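Local structure of HTH-type transcriptional regulator AscG (Escherichia coli, 3BRQ) at residues Ile259-Gly264 with Lys279-Lys284; Ser37-His42 with Ala80-Pro85; Glu189-Leu194 with Ser202-Ser207; Gly214-Leu219 with Pro246-Val251; Glu133-Gly138 with His168-Asn173. The protein represses the cryptic asc operon as a LacI-family transcriptional regulator that binds specific DNA sequences. All coordinates share one frame; numbering follows the deposited sequence.

Contact 1: residues Ile259-Gly264 with Lys279-Lys284; sequences IQEIIG and KTFSGK
Glu261 lies across the side chain of Lys279 at about a right angle, and this crossing is the tight part of the contact between helix residues 259-264 and the loop 279-284. The carboxylate rests on the aliphatic part of the lysine, from CB to CD, rather than on its ammonium: OE2 of Glu261 is 3.6 Å from CB of Lys279, and OE1 of Glu261 is 3.9 Å from CD of Lys279. Under the root of the glutamate is a second, wider contact, where CB of Glu261 meets the outer end of the Phe281 ring, 4.1 Å from CZ, in an oblique approach. That ring also packs on Glu257 and Met258 of the same helix and on Val119. Glu261 leaves the helix with CG anti to the backbone N (chi1 -172°) and then bends at chi2, which brings the carboxylate over the lysine chain. The outer side is looser. Lys279 is exposed and runs extended beyond CG, its NZ stopping 4.5 Å from OE1 of Glu261, too far for a salt bridge. The firm ionic partner of the carboxylate is Arg265, one helical turn on, which pairs with OE2; the lysine probably adds only a diffuse electrostatic pull. Further along the loop the chain leaves the helix behind: Phe281 shares backbone hydrogen bonding with Asp122, and Lys284 with Lys252. Segment 279-284 leads from helix 255-270 of one lobe to strand 284-286 of the other, one of the interlobe crossings of the LacI/periplasmic-binding-protein fold.

Contact 2: residues Ser37-His42 with Ala80-Pro85; sequences SELLFH and AIMIYP. With SO4 (sulfate ion), chain F.
The hydroxyl of Tyr84 is gripped from two quarters: OH donates a 2.6 Å hydrogen bond to O4 of the sulfate and is also hydrogen-bonded to the backbone N of Ile34. The sulfate oxygen lies near the plane of the ring, at its edge. Thr153, Ser151, Arg86 and the backbone N of Gly33 also hydrogen-bond the anion, and His32 is set against the tyrosine ring. Behind this polar end the contact turns greasy. Leu39, on helix 36-49, straddles two side chains of strand 80-84 with its two methyls. CD2 of Leu39 presses closely on the Tyr84 ring, 3.4 Å from CD2 and 3.6 Å from CE2 of the tyrosine, coming in obliquely. The other branch, CD1 of Leu39, lies 4.1 Å from CE of Met82, a selenomethionine whose chain bends at chi3 (75°) to bring that methyl round. Leu107 and Ile259 pack on Leu39 as well. A phenylalanine at Tyr84 lacks the hydroxyl, which would probably leave the sulfate without a short bond and the Ile34 N without its mate. The anion probably comes from the crystallisation liquor, yet its partners come from both lobes, consistent with the interlobe cleft where LacI relatives bind effectors. The chemistry implies a split residue: the apolar flank ties strand to helix, while the hydroxyl is placed to hydrogen-bond an anion, as it does with this sulfate.

Contact 3: residues Glu189-Leu194 with Ser202-Ser207; sequences EGVEML and SALVAS
Leu204 meets Val191 and Leu194 where a helix lies against the central sheet of the C-terminal lobe, in a beta-alpha-beta crossover. Helix 184-197 links strand 177-178 to strand 203-206, and the two strands run parallel with strand 142-145 between them. Of the three residues Leu204 buries the most surface. It projects from the sheet toward the helix with CG anti to the backbone N (chi1 169°), which carries its CD1 methyl out to the helix residues. Val191 and Leu194, three positions apart, offer one methyl each and so receive it together. Leu194 comes at about a right angle to Leu204, while Val191 touches with CG2 alone, and at a longer distance. No hydrogen bond crosses the contact; it is pure hydrocarbon packing, and all three side chains are buried. Leu145 and Ala143 of the adjacent strand 142-145 flank Leu204, and from the helix layer Ala215 of helix 209-221 packs against both Leu204 and Val191. At the centre a single methyl serves both helix residues, CD1 of Leu204 lying 3.8 Å from CD1 of Leu194 and 4.4 Å from CG2 of Val191.

Contact 4: residues Gly214-Leu219 with Pro246-Val251; sequences GAMKAL and PALSSV
Met216, a selenomethionine on helix 209-221, reaches out to Pro246 and Leu248 in the segment that leads into strand 249-252. Its CB points toward that segment, and CG continues the course, lying anti to the carbonyl carbon (chi1 -73°); neither atom touches 246-251. Contact starts at SE, which lies 3.8 Å from O of Pro246 and comes alongside the proline ring, 4.0 Å from CD and 4.1 Å from CG of Pro246. The two side chains slide past each other in opposite directions, so the selenium meets the flank of the ring. From SE the chain bends at chi3 (-46°), and this last turn lays the methyl between the carbonyl of Pro246 and the root of the Leu248 side chain: CE of Met216 is 3.8 Å from O of Pro246 and 4.2 Å from CB of Leu248. O of Pro246, which follows a cis peptide bond, is hydrogen-bonded to OG1 of Thr244, a residue that also packs on Met216. Leu248 in turn lies on Asp209, Ala212 and Ile213 of the same helix, and Val232 of strand 231-235 gives Met216 a further surface. So the helix is joined to the loop between strands 231-235 and 249-252 in the C-terminal lobe. Next to Met216, Lys217 turns to the second subunit, where NZ is hydrogen-bonded to the Thr244 O of that chain. No hydrogen bond spans the two segments themselves. What holds them is van der Waals packing of the thioether end, with selenium standing in for the natural sulfur, while the one carbonyl it brushes against already has its hydrogen bond from Thr244.

Contact 5: residues Glu133-Gly138 with His168-Asn173; sequences ELINAG and HGIALN
Two helix ends, each finished by a Schellman motif, come together where Ile135 packs on His168. Helix 123-136 closes at Gly138, whose N bonds to O of Ile135 and which is followed by His139 N bonding to Leu134 O. Helix 152-167 closes in the same way at Gly169, with a positive phi of 68°, and Ile170 N returns to Leu165 O. The turns leave His168 and Ile170 facing the other helix. CD1 of Ile135 sits over one face of the imidazole, 3.8 Å from the centroid of the His168 ring and 25° off its normal, a CH-pi contact displaced toward the CG-ND1 side of the ring. The second branch, CG2 of Ile135, reaches CD2 of His168 at 3.6 Å. Both branches can touch the ring because Ile135 sets CG1 anti to the carbonyl carbon and CG2 anti to the backbone N (chi1 -59°). Ile170 then meets Ile135 tip to tip, CD1 to CD1 at 3.9 Å, and Gln140 packs on both isoleucines. The ring's rotation is fixed from its own helix, since ND1 is hydrogen-bonded to O of Ala164. Replacing His168 with an alanine would probably open a gap over the Ile135 methyls and take from the Ala164 carbonyl its side-chain partner. In chemical terms the imidazole does two jobs at once: its nitrogen satisfies a carbonyl near the helix end, and its face serves as an apolar surface; no hydrogen bond joins the two segments, which meet by apolar and CH-pi packing.

How the contacts relate
Four of the five contacts belong to one lobe or the other, and contact 1 spans them. Contact 2 lies in the N-terminal lobe, its strand 80-84 in the five-stranded parallel sheet. Contacts 3, 4 and 5 gather in the C-terminal lobe, 3 and 4 with centres about 10 Å apart and sharing packing between helices 184-197 and 209-221, while contact 5 joins contact 3 through Leu134 on Val205. In contact 1, helix 255-270 packs against contact 2, about 12 Å away between centres, and Lys284 reaches Val251 of contact 4. Along the chain the order is 2, 5, 3, 4, 1. Contacts 2 and 4 both touch the second subunit, so both lobes share in the dimer.

Contact 1: residues Ile259-Gly264 with Lys279-Lys284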
# COMPACT_ATOMS: atom_id res chain seq x y z
N ILE B 259 -7.37 -8.15 12.61
CA ILE B 259 -5.99 -8.62 12.78
C ILE B 259 -5.69 -8.92 14.24
O ILE B 259 -5.03 -9.91 14.56
CB ILE B 259 -4.97 -7.61 12.19
CG1 ILE B 259 -5.10 -7.62 10.67
CG2 ILE B 259 -3.53 -8.06 12.41
CD1 ILE B 259 -5.14 -9.09 10.10
N GLN B 260 -6.23 -8.06 15.10
CA GLN B 260 -6.07 -8.20 16.53
C GLN B 260 -6.83 -9.43 17.00
O GLN B 260 -6.35 -10.15 17.89
CB GLN B 260 -6.58 -6.97 17.24
CG GLN B 260 -5.69 -5.73 17.05
CD GLN B 260 -6.32 -4.49 17.68
OE1 GLN B 260 -7.45 -4.53 18.15
NE2 GLN B 260 -5.56 -3.37 17.68
N GLU B 261 -7.98 -9.70 16.41
CA GLU B 261 -8.68 -10.96 16.68
C GLU B 261 -7.90 -12.21 16.31
O GLU B 261 -7.63 -13.04 17.15
CB GLU B 261 -10.02 -11.02 15.96
CG GLU B 261 -10.83 -12.21 16.39
CD GLU B 261 -11.49 -11.99 17.75
OE1 GLU B 261 -11.18 -10.99 18.46
OE2 GLU B 261 -12.34 -12.81 18.08
N ILE B 262 -7.59 -12.39 15.02
CA ILE B 262 -6.83 -13.58 14.60
C ILE B 262 -5.44 -13.69 15.25
O ILE B 262 -5.04 -14.76 15.67
CB ILE B 262 -6.72 -13.64 13.03
CG1 ILE B 262 -6.46 -15.10 12.58
CG2 ILE B 262 -5.70 -12.62 12.51
CD1 ILE B 262 -6.62 -15.26 11.07
N ILE B 263 -4.69 -12.60 15.36
CA ILE B 263 -3.38 -12.75 15.99
C ILE B 263 -3.54 -12.99 17.48
O ILE B 263 -2.85 -13.81 18.07
CB ILE B 263 -2.46 -11.53 15.73
CG1 ILE B 263 -2.12 -11.36 14.23
CG2 ILE B 263 -1.20 -11.61 16.60
CD1 ILE B 263 -1.56 -12.57 13.49
N GLY B 264 -4.48 -12.26 18.10
CA GLY B 264 -4.73 -12.42 19.54
C GLY B 264 -5.15 -13.85 19.87
O GLY B 264 -4.63 -14.46 20.83
N LYS B 279 -15.99 -14.14 16.34
CA LYS B 279 -16.44 -12.76 16.14
C LYS B 279 -16.35 -12.52 14.64
O LYS B 279 -15.24 -12.46 14.12
CB LYS B 279 -15.51 -11.76 16.83
CG LYS B 279 -15.83 -11.48 18.28
CD LYS B 279 -15.01 -10.32 18.85
CE LYS B 279 -15.48 -9.99 20.27
NZ LYS B 279 -14.45 -9.24 21.05
N THR B 280 -17.48 -12.46 13.94
CA THR B 280 -17.45 -12.12 12.51
C THR B 280 -17.61 -10.61 12.30
O THR B 280 -18.05 -9.87 13.20
CB THR B 280 -18.52 -12.87 11.66
OG1 THR B 280 -19.82 -12.45 12.09
CG2 THR B 280 -18.38 -14.40 11.78
N PHE B 281 -17.28 -10.18 11.09
CA PHE B 281 -17.02 -8.77 10.80
C PHE B 281 -17.81 -8.31 9.58
O PHE B 281 -18.34 -9.14 8.81
CB PHE B 281 -15.51 -8.54 10.64
CG PHE B 281 -14.73 -8.79 11.91
CD1 PHE B 281 -14.45 -7.75 12.78
CD2 PHE B 281 -14.30 -10.07 12.26
CE1 PHE B 281 -13.74 -7.97 13.98
CE2 PHE B 281 -13.57 -10.30 13.46
CZ PHE B 281 -13.30 -9.24 14.31
N SER B 282 -17.95 -7.00 9.45
CA SER B 282 -18.68 -6.34 8.37
C SER B 282 -18.12 -4.93 8.26
O SER B 282 -17.71 -4.33 9.25
CB SER B 282 -20.19 -6.28 8.68
OG SER B 282 -20.41 -5.80 10.02
N GLY B 283 -18.10 -4.41 7.05
CA GLY B 283 -17.69 -3.04 6.82
C GLY B 283 -18.86 -2.09 6.97
O GLY B 283 -20.04 -2.52 7.07
N LYS B 284 -18.52 -0.80 7.01
CA LYS B 284 -19.49 0.29 7.07
C LYS B 284 -19.20 1.21 5.90
O LYS B 284 -18.05 1.50 5.64
CB LYS B 284 -19.36 1.10 8.38
CG LYS B 284 -17.92 1.25 8.87
CD LYS B 284 -17.70 2.32 10.00
CE LYS B 284 -16.27 2.16 10.59
NZ LYS B 284 -15.51 3.42 10.96

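Contact 2: residues Ser37-His42 with Ala80-Pro85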
# COMPACT_ATOMS: atom_id res chain seq x y z
N SER B 37 -0.38 -3.76 4.14
CA SER B 37 0.61 -3.14 5.02
C SER B 37 -0.04 -2.84 6.38
O SER B 37 0.60 -3.01 7.43
CB SER B 37 1.21 -1.90 4.39
OG SER B 37 0.21 -0.94 4.33
N GLU B 38 -1.33 -2.48 6.36
CA GLU B 38 -2.13 -2.33 7.58
C GLU B 38 -2.22 -3.63 8.36
O GLU B 38 -1.97 -3.64 9.57
CB GLU B 38 -3.53 -1.84 7.27
CG GLU B 38 -4.06 -0.83 8.29
CD GLU B 38 -5.59 -0.73 8.31
OE1 GLU B 38 -6.22 -0.94 7.24
OE2 GLU B 38 -6.17 -0.46 9.39
N LEU B 39 -2.53 -4.74 7.68
CA LEU B 39 -2.66 -6.00 8.40
C LEU B 39 -1.31 -6.41 8.98
O LEU B 39 -1.24 -6.89 10.10
CB LEU B 39 -3.31 -7.11 7.52
CG LEU B 39 -2.57 -8.11 6.63
CD1 LEU B 39 -1.94 -9.24 7.40
CD2 LEU B 39 -3.60 -8.75 5.65
N LEU B 40 -0.23 -6.17 8.23
CA LEU B 40 1.10 -6.60 8.67
C LEU B 40 1.54 -5.76 9.86
O LEU B 40 2.16 -6.25 10.80
CB LEU B 40 2.12 -6.48 7.53
CG LEU B 40 3.54 -7.03 7.74
CD1 LEU B 40 3.54 -8.52 8.14
CD2 LEU B 40 4.39 -6.84 6.51
N PHE B 41 1.20 -4.49 9.80
CA PHE B 41 1.56 -3.55 10.86
C PHE B 41 0.93 -3.97 12.17
O PHE B 41 1.61 -4.01 13.20
CB PHE B 41 1.11 -2.13 10.51
CG PHE B 41 1.38 -1.15 11.63
CD1 PHE B 41 2.68 -0.89 12.05
CD2 PHE B 41 0.32 -0.54 12.31
CE1 PHE B 41 2.96 -0.00 13.12
CE2 PHE B 41 0.57 0.34 13.39
CZ PHE B 41 1.91 0.62 13.78
N HIS B 42 -0.35 -4.32 12.14
CA HIS B 42 -1.04 -4.69 13.37
C HIS B 42 -0.68 -6.09 13.84
O HIS B 42 -0.60 -6.33 15.03
CB HIS B 42 -2.55 -4.51 13.26
CG HIS B 42 -2.96 -3.08 13.10
ND1 HIS B 42 -2.90 -2.18 14.14
CD2 HIS B 42 -3.41 -2.39 12.03
CE1 HIS B 42 -3.30 -0.99 13.71
NE2 HIS B 42 -3.61 -1.10 12.43
N ALA B 80 2.62 -21.15 15.53
CA ALA B 80 1.27 -20.92 15.03
C ALA B 80 1.33 -20.27 13.65
O ALA B 80 2.27 -19.50 13.35
CB ALA B 80 0.52 -19.99 15.96
N ILE B 81 0.30 -20.52 12.83
CA ILE B 81 0.27 -19.91 11.48
C ILE B 81 -1.01 -19.10 11.24
O ILE B 81 -2.12 -19.54 11.59
CB ILE B 81 0.43 -21.01 10.40
CG1 ILE B 81 1.68 -21.87 10.68
CG2 ILE B 81 0.48 -20.42 8.93
CD1 ILE B 81 2.95 -21.13 10.23
N MSE B 82 -0.88 -17.92 10.65
CA MSE B 82 -2.06 -17.22 10.09
C MSE B 82 -1.93 -17.32 8.58
O MSE B 82 -0.97 -16.81 8.02
CB MSE B 82 -2.10 -15.74 10.47
CG MSE B 82 -3.37 -15.00 9.85
SE MSE B 82 -3.12 -13.11 9.57
CE MSE B 82 -1.96 -13.27 7.96
N ILE B 83 -2.90 -17.98 7.91
CA ILE B 83 -2.86 -18.01 6.44
C ILE B 83 -3.85 -16.98 5.87
O ILE B 83 -5.00 -16.95 6.27
CB ILE B 83 -3.04 -19.45 5.88
CG1 ILE B 83 -3.28 -19.48 4.36
CG2 ILE B 83 -4.21 -20.16 6.50
CD1 ILE B 83 -1.99 -19.24 3.54
N TYR B 84 -3.38 -16.07 5.01
CA TYR B 84 -4.31 -15.26 4.22
C TYR B 84 -4.25 -15.65 2.71
O TYR B 84 -3.44 -15.14 1.97
CB TYR B 84 -4.04 -13.78 4.51
CG TYR B 84 -4.80 -12.77 3.68
CD1 TYR B 84 -5.92 -13.13 2.90
CD2 TYR B 84 -4.37 -11.43 3.66
CE1 TYR B 84 -6.57 -12.19 2.11
CE2 TYR B 84 -5.04 -10.49 2.91
CZ TYR B 84 -6.15 -10.88 2.16
OH TYR B 84 -6.78 -9.91 1.42
N PRO B 85 -5.08 -16.63 2.27
CA PRO B 85 -4.93 -17.20 0.96
C PRO B 85 -5.90 -16.60 -0.08
O PRO B 85 -7.10 -16.34 0.23
CB PRO B 85 -5.30 -18.68 1.22
CG PRO B 85 -6.33 -18.62 2.23
CD PRO B 85 -6.13 -17.33 3.02
S SO4 F . -8.28 -11.31 -1.96
O1 SO4 F . -9.62 -11.71 -1.67
O2 SO4 F . -7.43 -12.53 -2.08
O3 SO4 F . -8.23 -10.40 -3.07
O4 SO4 F . -7.86 -10.45 -0.86

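Contact 3: residues Glu189-Leu194 with Ser202-Ser207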
# COMPACT_ATOMS: atom_id res chain seq x y z
N GLU B 189 -10.68 3.01 -17.54
CA GLU B 189 -10.95 2.29 -18.79
C GLU B 189 -12.29 1.60 -18.69
O GLU B 189 -12.98 1.42 -19.71
CB GLU B 189 -9.83 1.25 -19.02
CG GLU B 189 -8.56 1.84 -19.67
CD GLU B 189 -7.25 1.03 -19.45
OE1 GLU B 189 -7.29 -0.20 -19.29
OE2 GLU B 189 -6.14 1.65 -19.40
N GLY B 190 -12.62 1.15 -17.48
CA GLY B 190 -13.91 0.46 -17.19
C GLY B 190 -15.00 1.45 -17.39
O GLY B 190 -15.98 1.16 -18.08
N VAL B 191 -14.78 2.69 -16.91
CA VAL B 191 -15.81 3.72 -17.11
C VAL B 191 -15.96 4.15 -18.56
O VAL B 191 -17.09 4.30 -19.03
CB VAL B 191 -15.59 4.98 -16.21
CG1 VAL B 191 -15.87 6.20 -16.99
CG2 VAL B 191 -16.64 4.97 -15.09
N GLU B 192 -14.83 4.33 -19.26
CA GLU B 192 -14.89 4.71 -20.68
C GLU B 192 -15.66 3.60 -21.43
O GLU B 192 -16.48 3.89 -22.30
CB GLU B 192 -13.49 4.91 -21.25
CG GLU B 192 -13.45 5.50 -22.67
CD GLU B 192 -14.34 6.77 -22.82
OE1 GLU B 192 -14.22 7.70 -21.96
OE2 GLU B 192 -15.19 6.80 -23.75
N MSE B 193 -15.44 2.35 -21.05
CA MSE B 193 -16.12 1.25 -21.72
C MSE B 193 -17.63 1.34 -21.47
O MSE B 193 -18.37 1.29 -22.40
CB MSE B 193 -15.53 -0.11 -21.33
CG MSE B 193 -16.29 -1.31 -22.04
SE MSE B 193 -15.45 -2.97 -21.61
CE MSE B 193 -15.74 -2.99 -19.71
N LEU B 194 -18.07 1.51 -20.23
CA LEU B 194 -19.49 1.69 -19.87
C LEU B 194 -20.18 2.86 -20.57
O LEU B 194 -21.31 2.73 -21.02
CB LEU B 194 -19.62 1.87 -18.32
CG LEU B 194 -19.09 0.75 -17.41
CD1 LEU B 194 -18.93 1.20 -15.94
CD2 LEU B 194 -20.09 -0.44 -17.53
N SER B 202 -27.03 5.97 -13.04
CA SER B 202 -26.95 7.12 -12.11
C SER B 202 -25.92 6.93 -10.98
O SER B 202 -25.55 7.89 -10.29
CB SER B 202 -28.34 7.52 -11.53
OG SER B 202 -28.91 6.50 -10.69
N ALA B 203 -25.43 5.71 -10.82
CA ALA B 203 -24.48 5.44 -9.76
C ALA B 203 -23.51 4.36 -10.23
O ALA B 203 -23.89 3.52 -11.03
CB ALA B 203 -25.22 5.02 -8.44
N LEU B 204 -22.28 4.41 -9.73
CA LEU B 204 -21.25 3.41 -10.04
C LEU B 204 -20.64 2.88 -8.73
O LEU B 204 -20.15 3.68 -7.88
CB LEU B 204 -20.11 4.03 -10.90
CG LEU B 204 -18.92 3.05 -10.99
CD1 LEU B 204 -18.86 2.40 -12.31
CD2 LEU B 204 -17.59 3.72 -10.68
N VAL B 205 -20.63 1.55 -8.59
CA VAL B 205 -19.96 0.91 -7.42
C VAL B 205 -18.67 0.30 -7.95
O VAL B 205 -18.74 -0.57 -8.83
CB VAL B 205 -20.87 -0.17 -6.78
CG1 VAL B 205 -20.15 -0.89 -5.62
CG2 VAL B 205 -22.17 0.49 -6.25
N ALA B 206 -17.51 0.82 -7.49
CA ALA B 206 -16.19 0.25 -7.85
C ALA B 206 -15.76 -0.65 -6.73
O ALA B 206 -15.87 -0.29 -5.58
CB ALA B 206 -15.13 1.36 -8.03
N SER B 207 -15.18 -1.81 -7.08
CA SER B 207 -14.80 -2.80 -6.09
C SER B 207 -13.58 -2.40 -5.26
O SER B 207 -13.31 -3.06 -4.26
CB SER B 207 -14.67 -4.20 -6.72
OG SER B 207 -15.96 -4.69 -7.07

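Contact 4: residues Gly214-Leu219 with Pro246-Val251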
# COMPACT_ATOMS: atom_id res chain seq x y z
N GLY B 214 -9.98 6.13 -10.48
CA GLY B 214 -9.77 6.15 -11.91
C GLY B 214 -11.06 6.52 -12.59
O GLY B 214 -11.08 7.27 -13.59
N ALA B 215 -12.16 5.95 -12.08
CA ALA B 215 -13.45 6.12 -12.70
C ALA B 215 -13.99 7.57 -12.55
O ALA B 215 -14.39 8.18 -13.51
CB ALA B 215 -14.48 5.02 -12.14
N MSE B 216 -13.89 8.16 -11.36
CA MSE B 216 -14.16 9.58 -11.22
C MSE B 216 -13.33 10.45 -12.19
O MSE B 216 -13.79 11.50 -12.65
CB MSE B 216 -13.93 10.06 -9.79
CG MSE B 216 -14.99 9.61 -8.85
SE MSE B 216 -14.95 10.29 -7.08
CE MSE B 216 -13.08 10.08 -6.63
N LYS B 217 -12.13 10.01 -12.54
CA LYS B 217 -11.28 10.84 -13.44
C LYS B 217 -11.86 10.78 -14.85
O LYS B 217 -12.08 11.78 -15.52
CB LYS B 217 -9.79 10.39 -13.39
CG LYS B 217 -8.86 11.11 -14.36
CD LYS B 217 -8.51 12.51 -13.85
CE LYS B 217 -7.54 13.23 -14.77
NZ LYS B 217 -7.31 14.63 -14.24
N ALA B 218 -12.18 9.59 -15.28
CA ALA B 218 -12.66 9.41 -16.65
C ALA B 218 -14.04 10.09 -16.79
O ALA B 218 -14.36 10.66 -17.85
CB ALA B 218 -12.69 7.93 -16.99
N LEU B 219 -14.81 10.09 -15.71
CA LEU B 219 -16.11 10.70 -15.72
C LEU B 219 -15.98 12.24 -15.82
O LEU B 219 -16.65 12.88 -16.63
CB LEU B 219 -16.93 10.28 -14.47
CG LEU B 219 -17.53 8.87 -14.40
CD1 LEU B 219 -18.03 8.57 -12.99
CD2 LEU B 219 -18.67 8.73 -15.41
N PRO B 246 -14.54 14.99 -6.13
CA PRO B 246 -15.16 15.09 -4.79
C PRO B 246 -14.69 13.95 -3.88
O PRO B 246 -14.21 12.89 -4.38
CB PRO B 246 -16.63 14.89 -5.07
CG PRO B 246 -16.60 13.92 -6.29
CD PRO B 246 -15.41 14.30 -7.10
N ALA B 247 -14.81 14.18 -2.56
CA ALA B 247 -14.43 13.23 -1.56
C ALA B 247 -15.14 11.88 -1.81
O ALA B 247 -16.37 11.84 -2.04
CB ALA B 247 -14.79 13.74 -0.15
N LEU B 248 -14.37 10.80 -1.70
CA LEU B 248 -14.86 9.50 -2.14
C LEU B 248 -15.58 8.71 -1.03
O LEU B 248 -14.96 8.32 -0.06
CB LEU B 248 -13.68 8.70 -2.74
CG LEU B 248 -13.84 7.20 -2.97
CD1 LEU B 248 -14.95 6.94 -4.08
CD2 LEU B 248 -12.56 6.54 -3.36
N SER B 249 -16.88 8.45 -1.20
CA SER B 249 -17.60 7.52 -0.30
C SER B 249 -17.01 6.13 -0.45
O SER B 249 -16.77 5.68 -1.57
CB SER B 249 -19.09 7.43 -0.64
OG SER B 249 -19.76 8.67 -0.66
N SER B 250 -16.76 5.45 0.67
CA SER B 250 -16.07 4.16 0.64
C SER B 250 -16.48 3.22 1.78
O SER B 250 -16.75 3.66 2.88
CB SER B 250 -14.57 4.33 0.66
OG SER B 250 -13.92 3.08 0.33
N VAL B 251 -16.51 1.94 1.49
CA VAL B 251 -16.76 0.92 2.47
C VAL B 251 -15.49 0.64 3.29
O VAL B 251 -14.48 0.20 2.76
CB VAL B 251 -17.32 -0.40 1.78
CG1 VAL B 251 -17.50 -1.47 2.78
CG2 VAL B 251 -18.66 -0.11 1.14

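Contact 5: residues Glu133-Gly138 with His168-Asn173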
# COMPACT_ATOMS: atom_id res chain seq x y z
N GLU B 133 -28.30 0.68 -0.28
CA GLU B 133 -28.34 2.08 0.10
C GLU B 133 -28.53 2.98 -1.11
O GLU B 133 -29.28 3.97 -1.05
CB GLU B 133 -27.06 2.44 0.83
CG GLU B 133 -27.07 3.90 1.35
CD GLU B 133 -26.14 4.14 2.52
OE1 GLU B 133 -25.84 5.34 2.79
OE2 GLU B 133 -25.72 3.16 3.19
N LEU B 134 -27.86 2.64 -2.23
CA LEU B 134 -28.07 3.36 -3.45
C LEU B 134 -29.49 3.18 -3.91
O LEU B 134 -30.14 4.17 -4.25
CB LEU B 134 -27.08 2.94 -4.57
CG LEU B 134 -25.62 3.22 -4.33
CD1 LEU B 134 -24.70 2.55 -5.41
CD2 LEU B 134 -25.31 4.70 -4.25
N ILE B 135 -29.99 1.94 -3.96
CA ILE B 135 -31.37 1.68 -4.41
C ILE B 135 -32.41 2.43 -3.57
O ILE B 135 -33.36 3.04 -4.11
CB ILE B 135 -31.73 0.18 -4.43
CG1 ILE B 135 -30.79 -0.60 -5.37
CG2 ILE B 135 -33.25 -0.01 -4.82
CD1 ILE B 135 -30.89 -2.13 -5.28
N ASN B 136 -32.24 2.42 -2.26
CA ASN B 136 -33.18 3.13 -1.37
C ASN B 136 -33.06 4.65 -1.43
O ASN B 136 -34.04 5.35 -1.12
CB ASN B 136 -33.09 2.60 0.06
CG ASN B 136 -33.59 1.16 0.18
OD1 ASN B 136 -32.85 0.27 0.65
ND2 ASN B 136 -34.82 0.91 -0.28
N ALA B 137 -31.88 5.16 -1.84
CA ALA B 137 -31.74 6.59 -2.19
C ALA B 137 -32.30 6.94 -3.58
O ALA B 137 -32.20 8.09 -4.01
CB ALA B 137 -30.30 7.08 -2.03
N GLY B 138 -32.94 5.98 -4.26
CA GLY B 138 -33.54 6.22 -5.56
C GLY B 138 -32.80 5.77 -6.83
O GLY B 138 -33.25 6.03 -7.93
N HIS B 168 -34.38 -6.31 -4.86
CA HIS B 168 -35.18 -5.10 -5.03
C HIS B 168 -35.94 -5.06 -6.34
O HIS B 168 -36.42 -4.02 -6.74
CB HIS B 168 -34.31 -3.85 -4.92
CG HIS B 168 -33.71 -3.64 -3.57
ND1 HIS B 168 -32.63 -4.37 -3.10
CD2 HIS B 168 -34.01 -2.75 -2.58
CE1 HIS B 168 -32.31 -3.96 -1.89
NE2 HIS B 168 -33.13 -2.98 -1.55
N GLY B 169 -36.05 -6.21 -7.01
CA GLY B 169 -36.86 -6.33 -8.22
C GLY B 169 -36.27 -5.56 -9.39
O GLY B 169 -37.01 -5.06 -10.25
N ILE B 170 -34.94 -5.44 -9.40
CA ILE B 170 -34.21 -4.83 -10.54
C ILE B 170 -33.53 -5.88 -11.39
O ILE B 170 -32.74 -6.67 -10.90
CB ILE B 170 -33.11 -3.83 -10.08
CG1 ILE B 170 -33.75 -2.69 -9.30
CG2 ILE B 170 -32.39 -3.29 -11.30
CD1 ILE B 170 -32.77 -1.74 -8.63
N ALA B 171 -33.82 -5.86 -12.68
CA ALA B 171 -33.25 -6.82 -13.63
C ALA B 171 -31.72 -6.70 -13.73
O ALA B 171 -31.18 -5.59 -13.77
CB ALA B 171 -33.86 -6.62 -15.00
N LEU B 172 -31.05 -7.83 -13.79
CA LEU B 172 -29.61 -7.80 -13.99
C LEU B 172 -29.30 -7.52 -15.47
O LEU B 172 -29.89 -8.14 -16.37
CB LEU B 172 -29.01 -9.12 -13.49
CG LEU B 172 -27.52 -9.24 -13.68
CD1 LEU B 172 -26.78 -8.25 -12.76
CD2 LEU B 172 -27.09 -10.67 -13.43
N ASN B 173 -28.41 -6.55 -15.72
CA ASN B 173 -27.92 -6.27 -17.08
C ASN B 173 -26.41 -6.28 -17.07
O ASN B 173 -25.77 -5.35 -16.52
CB ASN B 173 -28.46 -4.91 -17.60
CG ASN B 173 -27.99 -4.58 -19.06
OD1 ASN B 173 -27.25 -5.32 -19.68
ND2 ASN B 173 -28.41 -3.45 -19.57